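Telomerase reverse transcriptase (PDB 6ZDQ) probably elongates telomeres as a reverse transcriptase, adding simple sequence repeats to chromosome ends by copying a template within the telomerase RNA. Local coordinates at residues L614-F619 against V674-S679; C668-I673 against E688-L693. All coordinates share one frame; numbering follows the deposited sequence.

Contact 1 (L614-F619 against V674-S679); sequences LVLREF and VKEFSS
A salt bridge on one flank and a group of apolar side chains on the other join the helical segment 614-619 to the end of helix 662-676. The charged link runs from Arg-617 NH2 to Glu-676 OE2, 2.7 Å apart, with an N-H...O angle of 147°. The carboxylate oxygen lies almost in the guanidinium plane, but the nitrogen meets it from above the carboxylate plane, the two flat groups being turned 45° apart. This is therefore an oblique salt bridge with one hydrogen bond between the pair. Arg-617 has a bend at chi3 (47°), and its length lets its tip reach across although its CB does not point at the partner. Glu-676 OE1 forms a second salt bridge, to Lys-620, about one turn beyond Arg-617 on helix 602-626, so the carboxylate is shared by two cations.

Both segments belong to the helical C-terminal part of the chain, consistent with the thumb-like extension of telomerase reverse transcriptases.

Hydrophobic packing centres on Phe-677, the first residue to leave helical geometry. Leu-616 CD2 meets the ring edge in its plane, 3.6 Å from Phe-677 CE2, the branched leucine crossing the ring at about a right angle. Phe-619 CD2 lies 4.2 Å from Phe-677 CE1, edge to edge. Large, flat phenylalanines suit this buried seam: Phe-619 also stacks on Phe-637, while Phe-677 meets Tyr-683 edge-to-face and Lys-620 in a cation-pi contact.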
ATOM      1  N   LEU A 614     -19.447  -4.334  -9.517  1.00 97.57           N
ATOM      2  CA  LEU A 614     -18.403  -3.322  -9.386  1.00 98.40           C
ATOM      3  C   LEU A 614     -17.263  -3.545 -10.373  1.00 96.49           C
ATOM      4  O   LEU A 614     -16.661  -2.574 -10.844  1.00116.35           O
ATOM      5  CB  LEU A 614     -17.875  -3.286  -7.952  1.00100.07           C
ATOM      6  CG  LEU A 614     -18.492  -2.202  -7.061  1.00140.35           C
ATOM      7  CD1 LEU A 614     -18.286  -0.817  -7.672  1.00116.63           C
ATOM      8  CD2 LEU A 614     -19.972  -2.462  -6.814  1.00111.39           C
ATOM      9  N   VAL A 615     -16.950  -4.798 -10.701  1.00113.01           N
ATOM     10  CA  VAL A 615     -15.880  -5.048 -11.662  1.00109.83           C
ATOM     11  C   VAL A 615     -16.368  -4.843 -13.096  1.00 93.51           C
ATOM     12  O   VAL A 615     -15.588  -4.437 -13.967  1.00 92.09           O
ATOM     13  CB  VAL A 615     -15.289  -6.457 -11.453  1.00 98.94           C
ATOM     14  CG1 VAL A 615     -16.285  -7.536 -11.843  1.00 95.84           C
ATOM     15  CG2 VAL A 615     -13.990  -6.620 -12.228  1.00102.29           C
ATOM     16  N   LEU A 616     -17.650  -5.104 -13.366  1.00 92.48           N
ATOM     17  CA  LEU A 616     -18.180  -4.903 -14.711  1.00 92.13           C
ATOM     18  C   LEU A 616     -18.269  -3.420 -15.052  1.00 96.77           C
ATOM     19  O   LEU A 616     -17.825  -2.994 -16.124  1.00108.55           O
ATOM     20  CB  LEU A 616     -19.550  -5.570 -14.847  1.00109.97           C
ATOM     21  CG  LEU A 616     -19.573  -7.100 -14.888  1.00 98.48           C
ATOM     22  CD1 LEU A 616     -20.996  -7.623 -15.031  1.00 91.67           C
ATOM     23  CD2 LEU A 616     -18.693  -7.620 -16.013  1.00 90.02           C
ATOM     24  N   ARG A 617     -18.837  -2.614 -14.149  1.00111.51           N
ATOM     25  CA  ARG A 617     -18.960  -1.187 -14.428  1.00103.08           C
ATOM     26  C   ARG A 617     -17.609  -0.487 -14.380  1.00 97.07           C
ATOM     27  O   ARG A 617     -17.427   0.543 -15.040  1.00 98.12           O
ATOM     28  CB  ARG A 617     -19.941  -0.537 -13.452  1.00 99.17           C
ATOM     29  CG  ARG A 617     -19.501  -0.555 -12.005  1.00110.34           C
ATOM     30  CD  ARG A 617     -20.662  -0.223 -11.087  1.00123.21           C
ATOM     31  NE  ARG A 617     -21.863  -0.976 -11.441  1.00101.81           N
ATOM     32  CZ  ARG A 617     -22.956  -1.037 -10.686  1.00106.97           C
ATOM     33  NH1 ARG A 617     -22.999  -0.394  -9.526  1.00105.91           N
ATOM     34  NH2 ARG A 617     -24.004  -1.745 -11.085  1.00111.08           N
ATOM     35  N   GLU A 618     -16.649  -1.032 -13.628  1.00 96.35           N
ATOM     36  CA  GLU A 618     -15.291  -0.497 -13.676  1.00116.81           C
ATOM     37  C   GLU A 618     -14.679  -0.697 -15.056  1.00109.35           C
ATOM     38  O   GLU A 618     -13.928   0.157 -15.544  1.00 97.80           O
ATOM     39  CB  GLU A 618     -14.423  -1.158 -12.604  1.00 96.43           C
ATOM     40  CG  GLU A 618     -12.976  -0.693 -12.598  1.00 96.96           C
ATOM     41  CD  GLU A 618     -12.841   0.777 -12.265  1.00119.21           C
ATOM     42  OE1 GLU A 618     -13.584   1.262 -11.385  1.00120.41           O
ATOM     43  OE2 GLU A 618     -11.999   1.453 -12.894  1.00128.42           O
ATOM     44  N   PHE A 619     -14.994  -1.820 -15.704  1.00 96.79           N
ATOM     45  CA  PHE A 619     -14.563  -2.015 -17.083  1.00111.63           C
ATOM     46  C   PHE A 619     -15.253  -1.030 -18.018  1.00 94.03           C
ATOM     47  O   PHE A 619     -14.623  -0.501 -18.942  1.00102.37           O
ATOM     48  CB  PHE A 619     -14.828  -3.458 -17.521  1.00108.81           C
ATOM     49  CG  PHE A 619     -14.635  -3.689 -18.993  1.00 98.89           C
ATOM     50  CD1 PHE A 619     -13.363  -3.766 -19.535  1.00 90.94           C
ATOM     51  CD2 PHE A 619     -15.725  -3.827 -19.833  1.00 91.38           C
ATOM     52  CE1 PHE A 619     -13.183  -3.973 -20.889  1.00 91.04           C
ATOM     53  CE2 PHE A 619     -15.552  -4.035 -21.187  1.00 95.53           C
ATOM     54  CZ  PHE A 619     -14.279  -4.109 -21.716  1.00 91.37           C
ATOM     55  N   VAL A 674     -26.464  -9.048 -18.420  1.00113.33           N
ATOM     56  CA  VAL A 674     -27.369  -8.521 -19.437  1.00124.74           C
ATOM     57  C   VAL A 674     -27.843  -7.116 -19.085  1.00106.28           C
ATOM     58  O   VAL A 674     -28.216  -6.348 -19.980  1.00102.67           O
ATOM     59  CB  VAL A 674     -28.566  -9.475 -19.645  1.00114.17           C
ATOM     60  CG1 VAL A 674     -29.613  -9.288 -18.561  1.00112.96           C
ATOM     61  CG2 VAL A 674     -29.180  -9.278 -21.019  1.00109.00           C
ATOM     62  N   LYS A 675     -27.838  -6.757 -17.801  1.00108.64           N
ATOM     63  CA  LYS A 675     -28.261  -5.421 -17.399  1.00102.17           C
ATOM     64  C   LYS A 675     -27.169  -4.393 -17.667  1.00101.57           C
ATOM     65  O   LYS A 675     -27.418  -3.358 -18.292  1.00127.48           O
ATOM     66  CB  LYS A 675     -28.649  -5.421 -15.919  1.00102.80           C
ATOM     67  CG  LYS A 675     -29.369  -4.167 -15.461  1.00118.42           C
ATOM     68  CD  LYS A 675     -30.757  -4.070 -16.080  1.00145.63           C
ATOM     69  CE  LYS A 675     -31.519  -2.865 -15.548  1.00130.41           C
ATOM     70  NZ  LYS A 675     -32.903  -2.800 -16.096  1.00114.93           N
ATOM     71  N   GLU A 676     -25.948  -4.669 -17.201  1.00 99.34           N
ATOM     72  CA  GLU A 676     -24.854  -3.712 -17.320  1.00 98.92           C
ATOM     73  C   GLU A 676     -24.405  -3.493 -18.759  1.00102.39           C
ATOM     74  O   GLU A 676     -23.749  -2.484 -19.040  1.00 99.17           O
ATOM     75  CB  GLU A 676     -23.660  -4.173 -16.481  1.00107.33           C
ATOM     76  CG  GLU A 676     -23.981  -4.428 -15.016  1.00105.03           C
ATOM     77  CD  GLU A 676     -24.197  -3.151 -14.230  1.00104.18           C
ATOM     78  OE1 GLU A 676     -23.665  -2.098 -14.642  1.00114.36           O
ATOM     79  OE2 GLU A 676     -24.899  -3.202 -13.198  1.00100.76           O
ATOM     80  N   PHE A 677     -24.731  -4.403 -19.675  1.00102.32           N
ATOM     81  CA  PHE A 677     -24.212  -4.366 -21.038  1.00109.13           C
ATOM     82  C   PHE A 677     -25.331  -4.262 -22.067  1.00117.36           C
ATOM     83  O   PHE A 677     -25.266  -4.862 -23.142  1.00109.58           O
ATOM     84  CB  PHE A 677     -23.347  -5.590 -21.327  1.00 99.10           C
ATOM     85  CG  PHE A 677     -22.044  -5.603 -20.580  1.00 96.86           C
ATOM     86  CD1 PHE A 677     -20.962  -4.867 -21.035  1.00 94.19           C
ATOM     87  CD2 PHE A 677     -21.898  -6.360 -19.430  1.00103.04           C
ATOM     88  CE1 PHE A 677     -19.762  -4.878 -20.352  1.00 92.87           C
ATOM     89  CE2 PHE A 677     -20.700  -6.376 -18.744  1.00123.53           C
ATOM     90  CZ  PHE A 677     -19.630  -5.635 -19.205  1.00111.84           C
ATOM     91  N   SER A 678     -26.375  -3.500 -21.759  1.00110.96           N
ATOM     92  CA  SER A 678     -27.491  -3.298 -22.673  1.00117.95           C
ATOM     93  C   SER A 678     -27.615  -1.832 -23.073  1.00159.20           C
ATOM     94  O   SER A 678     -28.717  -1.303 -23.237  1.00152.47           O
ATOM     95  CB  SER A 678     -28.794  -3.803 -22.056  1.00111.78           C
ATOM     96  OG  SER A 678     -29.008  -3.228 -20.779  1.00143.05           O
ATOM     97  N   SER A 679     -26.485  -1.157 -23.232  1.00158.14           N
ATOM     98  CA  SER A 679     -26.500   0.253 -23.610  1.00137.26           C
ATOM     99  C   SER A 679     -25.693   0.554 -24.865  1.00156.71           C
ATOM    100  O   SER A 679     -26.113   1.391 -25.668  1.00179.41           O
ATOM    101  CB  SER A 679     -25.985   1.114 -22.442  1.00133.61           C
ATOM    102  OG  SER A 679     -24.662   0.752 -22.084  1.00129.53           O
TER

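Contact 2 (C668-I673 against E688-L693); sequences CIKQII and EWVQTL
Segment 668-673 is helical throughout, whereas 688-693 runs from helix 684-690 into a type I beta turn spanning Val-690 to Leu-693, and the two backbones come nearest at Lys-670 and Val-690, whose CA atoms are 6.0 Å apart. So close an approach suits the small, beta-branched Val-690. Its CG2, anti to the backbone N, is directed at the partner helix and packs 3.8 Å from Ile-673 CG2, itself anti to its own backbone N. The same valine methyl lies 4.0 Å from Lys-670 CB, so it sits against side chains one helical turn apart. Isoleucine and valine, both restricted by branching at CB, cross obliquely here.

Lys-670 does the polar work. Its CG is anti to the carbonyl carbon, chi2 stays extended (-169°) to lay CG and CD along the turn, and the bend at chi3 (-63°) swings CE and NZ to Leu-693 O. Lys-670 CD passes 3.2 Å from Val-690 O, which accepts the turn-closing bond from Leu-693 N, and lies 4.1 Å from Leu-693 CB. At the tip, Lys-670 NZ donates to Leu-693 O over 3.1 Å, nearly along the C=O axis, with a C=O...NZ angle of 170°. Just before the turn, Trp-689 O accepts from both Thr-692 N and Thr-692 OG1, gripping the residue by backbone and hydroxyl. The side chain of Leu-693 packs on Tyr-642 and Ser-645 of helix 634-656, within the helical C-terminal region, consistent with the thumb-like extension of these enzymes.

A long lysine suits this place: its aliphatic stem extends the apolar patch and its ammonium reaches a main-chain carbonyl, which the positive charge would be expected to polarise, tying the turn to helix 662-676 by a charged donor on a neutral acceptor.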
ATOM      1  N   CYS A 668     -28.534 -15.457 -11.702  1.00101.52           N
ATOM      2  CA  CYS A 668     -28.224 -14.123 -11.200  1.00103.54           C
ATOM      3  C   CYS A 668     -27.069 -13.496 -11.972  1.00115.10           C
ATOM      4  O   CYS A 668     -27.080 -12.289 -12.244  1.00130.33           O
ATOM      5  CB  CYS A 668     -27.900 -14.188  -9.707  1.00 98.92           C
ATOM      6  SG  CYS A 668     -27.333 -12.628  -8.994  1.00128.47           S
ATOM      7  N   ILE A 669     -26.060 -14.297 -12.324  1.00116.11           N
ATOM      8  CA  ILE A 669     -24.916 -13.780 -13.075  1.00107.20           C
ATOM      9  C   ILE A 669     -25.363 -13.251 -14.433  1.00109.08           C
ATOM     10  O   ILE A 669     -24.965 -12.159 -14.855  1.00110.67           O
ATOM     11  CB  ILE A 669     -23.838 -14.869 -13.225  1.00105.56           C
ATOM     12  CG1 ILE A 669     -23.318 -15.300 -11.852  1.00122.58           C
ATOM     13  CG2 ILE A 669     -22.701 -14.371 -14.106  1.00100.07           C
ATOM     14  CD1 ILE A 669     -22.268 -16.388 -11.912  1.00119.89           C
ATOM     15  N   LYS A 670     -26.189 -14.025 -15.140  1.00105.65           N
ATOM     16  CA  LYS A 670     -26.638 -13.621 -16.469  1.00112.92           C
ATOM     17  C   LYS A 670     -27.434 -12.322 -16.415  1.00118.05           C
ATOM     18  O   LYS A 670     -27.241 -11.427 -17.246  1.00129.64           O
ATOM     19  CB  LYS A 670     -27.469 -14.736 -17.101  1.00108.15           C
ATOM     20  CG  LYS A 670     -26.742 -16.065 -17.198  1.00113.10           C
ATOM     21  CD  LYS A 670     -27.505 -17.049 -18.067  1.00119.27           C
ATOM     22  CE  LYS A 670     -28.860 -17.400 -17.473  1.00124.16           C
ATOM     23  NZ  LYS A 670     -29.602 -18.364 -18.333  1.00103.02           N
ATOM     24  N   GLN A 671     -28.342 -12.205 -15.443  1.00110.99           N
ATOM     25  CA  GLN A 671     -29.159 -11.001 -15.333  1.00106.86           C
ATOM     26  C   GLN A 671     -28.299  -9.769 -15.083  1.00108.15           C
ATOM     27  O   GLN A 671     -28.571  -8.693 -15.627  1.00101.18           O
ATOM     28  CB  GLN A 671     -30.198 -11.173 -14.225  1.00125.97           C
ATOM     29  CG  GLN A 671     -31.250 -12.225 -14.532  1.00121.30           C
ATOM     30  CD  GLN A 671     -32.188 -12.471 -13.370  1.00131.29           C
ATOM     31  OE1 GLN A 671     -32.056 -11.858 -12.310  1.00129.91           O
ATOM     32  NE2 GLN A 671     -33.143 -13.373 -13.563  1.00119.49           N
ATOM     33  N   ILE A 672     -27.258  -9.905 -14.259  1.00 97.14           N
ATOM     34  CA  ILE A 672     -26.348  -8.788 -14.019  1.00 96.67           C
ATOM     35  C   ILE A 672     -25.603  -8.424 -15.299  1.00109.45           C
ATOM     36  O   ILE A 672     -25.492  -7.246 -15.662  1.00110.08           O
ATOM     37  CB  ILE A 672     -25.374  -9.123 -12.875  1.00 95.74           C
ATOM     38  CG1 ILE A 672     -26.130  -9.224 -11.549  1.00110.31           C
ATOM     39  CG2 ILE A 672     -24.271  -8.080 -12.793  1.00 95.25           C
ATOM     40  CD1 ILE A 672     -25.254  -9.585 -10.371  1.00103.24           C
ATOM     41  N   ILE A 673     -25.081  -9.431 -16.002  1.00113.27           N
ATOM     42  CA  ILE A 673     -24.333  -9.169 -17.228  1.00105.62           C
ATOM     43  C   ILE A 673     -25.234  -8.544 -18.286  1.00100.29           C
ATOM     44  O   ILE A 673     -24.836  -7.600 -18.981  1.00103.73           O
ATOM     45  CB  ILE A 673     -23.666 -10.464 -17.730  1.00108.39           C
ATOM     46  CG1 ILE A 673     -22.613 -10.936 -16.724  1.00 94.64           C
ATOM     47  CG2 ILE A 673     -23.035 -10.252 -19.099  1.00 98.33           C
ATOM     48  CD1 ILE A 673     -21.851 -12.164 -17.161  1.00 92.72           C
ATOM     49  N   GLU A 688     -26.703 -11.243 -26.296  1.00126.92           N
ATOM     50  CA  GLU A 688     -27.235 -12.430 -26.956  1.00121.12           C
ATOM     51  C   GLU A 688     -26.531 -13.696 -26.481  1.00130.06           C
ATOM     52  O   GLU A 688     -27.172 -14.740 -26.307  1.00136.67           O
ATOM     53  CB  GLU A 688     -27.130 -12.286 -28.474  1.00123.59           C
ATOM     54  CG  GLU A 688     -28.218 -11.415 -29.089  1.00142.64           C
ATOM     55  CD  GLU A 688     -27.856  -9.942 -29.121  1.00145.39           C
ATOM     56  OE1 GLU A 688     -26.926  -9.575 -29.871  1.00134.67           O
ATOM     57  OE2 GLU A 688     -28.499  -9.152 -28.397  1.00145.70           O
ATOM     58  N   TRP A 689     -25.214 -13.629 -26.268  1.00126.66           N
ATOM     59  CA  TRP A 689     -24.473 -14.828 -25.880  1.00121.98           C
ATOM     60  C   TRP A 689     -24.766 -15.236 -24.440  1.00123.31           C
ATOM     61  O   TRP A 689     -24.967 -16.424 -24.160  1.00123.83           O
ATOM     62  CB  TRP A 689     -22.972 -14.613 -26.070  1.00103.70           C
ATOM     63  CG  TRP A 689     -22.153 -15.630 -25.336  1.00 97.13           C
ATOM     64  CD1 TRP A 689     -21.860 -16.898 -25.745  1.00132.95           C
ATOM     65  CD2 TRP A 689     -21.534 -15.470 -24.053  1.00103.63           C
ATOM     66  NE1 TRP A 689     -21.093 -17.536 -24.800  1.00148.50           N
ATOM     67  CE2 TRP A 689     -20.880 -16.680 -23.751  1.00108.58           C
ATOM     68  CE3 TRP A 689     -21.468 -14.419 -23.134  1.00120.09           C
ATOM     69  CZ2 TRP A 689     -20.168 -16.868 -22.568  1.00 93.58           C
ATOM     70  CZ3 TRP A 689     -20.762 -14.608 -21.960  1.00126.69           C
ATOM     71  CH2 TRP A 689     -20.121 -15.823 -21.688  1.00107.19           C
ATOM     72  N   VAL A 690     -24.787 -14.271 -23.514  1.00118.36           N
ATOM     73  CA  VAL A 690     -24.860 -14.599 -22.092  1.00109.00           C
ATOM     74  C   VAL A 690     -26.143 -15.353 -21.763  1.00117.18           C
ATOM     75  O   VAL A 690     -26.146 -16.237 -20.898  1.00125.71           O
ATOM     76  CB  VAL A 690     -24.708 -13.320 -21.238  1.00111.96           C
ATOM     77  CG1 VAL A 690     -25.837 -12.338 -21.511  1.00126.61           C
ATOM     78  CG2 VAL A 690     -24.636 -13.670 -19.757  1.00127.29           C
ATOM     79  N   GLN A 691     -27.244 -15.035 -22.446  1.00127.86           N
ATOM     80  CA  GLN A 691     -28.509 -15.704 -22.167  1.00136.36           C
ATOM     81  C   GLN A 691     -28.487 -17.180 -22.546  1.00122.66           C
ATOM     82  O   GLN A 691     -29.321 -17.945 -22.048  1.00118.18           O
ATOM     83  CB  GLN A 691     -29.648 -14.984 -22.891  1.00129.29           C
ATOM     84  CG  GLN A 691     -29.894 -13.569 -22.379  1.00132.67           C
ATOM     85  CD  GLN A 691     -30.917 -12.811 -23.202  1.00146.47           C
ATOM     86  OE1 GLN A 691     -31.219 -13.182 -24.336  1.00160.22           O
ATOM     87  NE2 GLN A 691     -31.459 -11.740 -22.632  1.00128.81           N
ATOM     88  N   THR A 692     -27.558 -17.600 -23.407  1.00108.91           N
ATOM     89  CA  THR A 692     -27.418 -19.008 -23.755  1.00119.33           C
ATOM     90  C   THR A 692     -26.658 -19.805 -22.702  1.00120.91           C
ATOM     91  O   THR A 692     -26.664 -21.040 -22.761  1.00123.49           O
ATOM     92  CB  THR A 692     -26.711 -19.155 -25.105  1.00103.76           C
ATOM     93  OG1 THR A 692     -25.345 -18.738 -24.980  1.00108.42           O
ATOM     94  CG2 THR A 692     -27.401 -18.306 -26.159  1.00113.39           C
ATOM     95  N   LEU A 693     -26.003 -19.136 -21.759  1.00115.71           N
ATOM     96  CA  LEU A 693     -25.228 -19.820 -20.734  1.00109.35           C
ATOM     97  C   LEU A 693     -26.154 -20.522 -19.745  1.00130.02           C
ATOM     98  O   LEU A 693     -27.073 -19.906 -19.198  1.00130.87           O
ATOM     99  CB  LEU A 693     -24.335 -18.813 -20.010  1.00 95.79           C
ATOM    100  CG  LEU A 693     -23.197 -19.315 -19.123  1.00113.10           C
ATOM    101  CD1 LEU A 693     -22.153 -20.023 -19.959  1.00114.45           C
ATOM    102  CD2 LEU A 693     -22.577 -18.154 -18.364  1.00 93.17           C
TER

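From the N terminus, the chain passes through helix 602-626, which carries segment 614-619, then through helix 634-656, and then enters helix 662-676, where 668-673 comes just before 674-679. Contact 1 closes a long, largely helical loop of 54 residues, bringing the end of helix 662-676 back to helix 602-626. Contact 2 closes a short one of 14 residues, folding segment 688-693, helix and following turn, back onto helix 662-676. Because their segments alternate, the two closures cross. Their centres lie 12 Å apart and they meet directly: Leu-616 packs on Ile-672 and Ile-673, and Val-674 on Gln-691. Helix 662-676 is thus the shared middle element of this helical region.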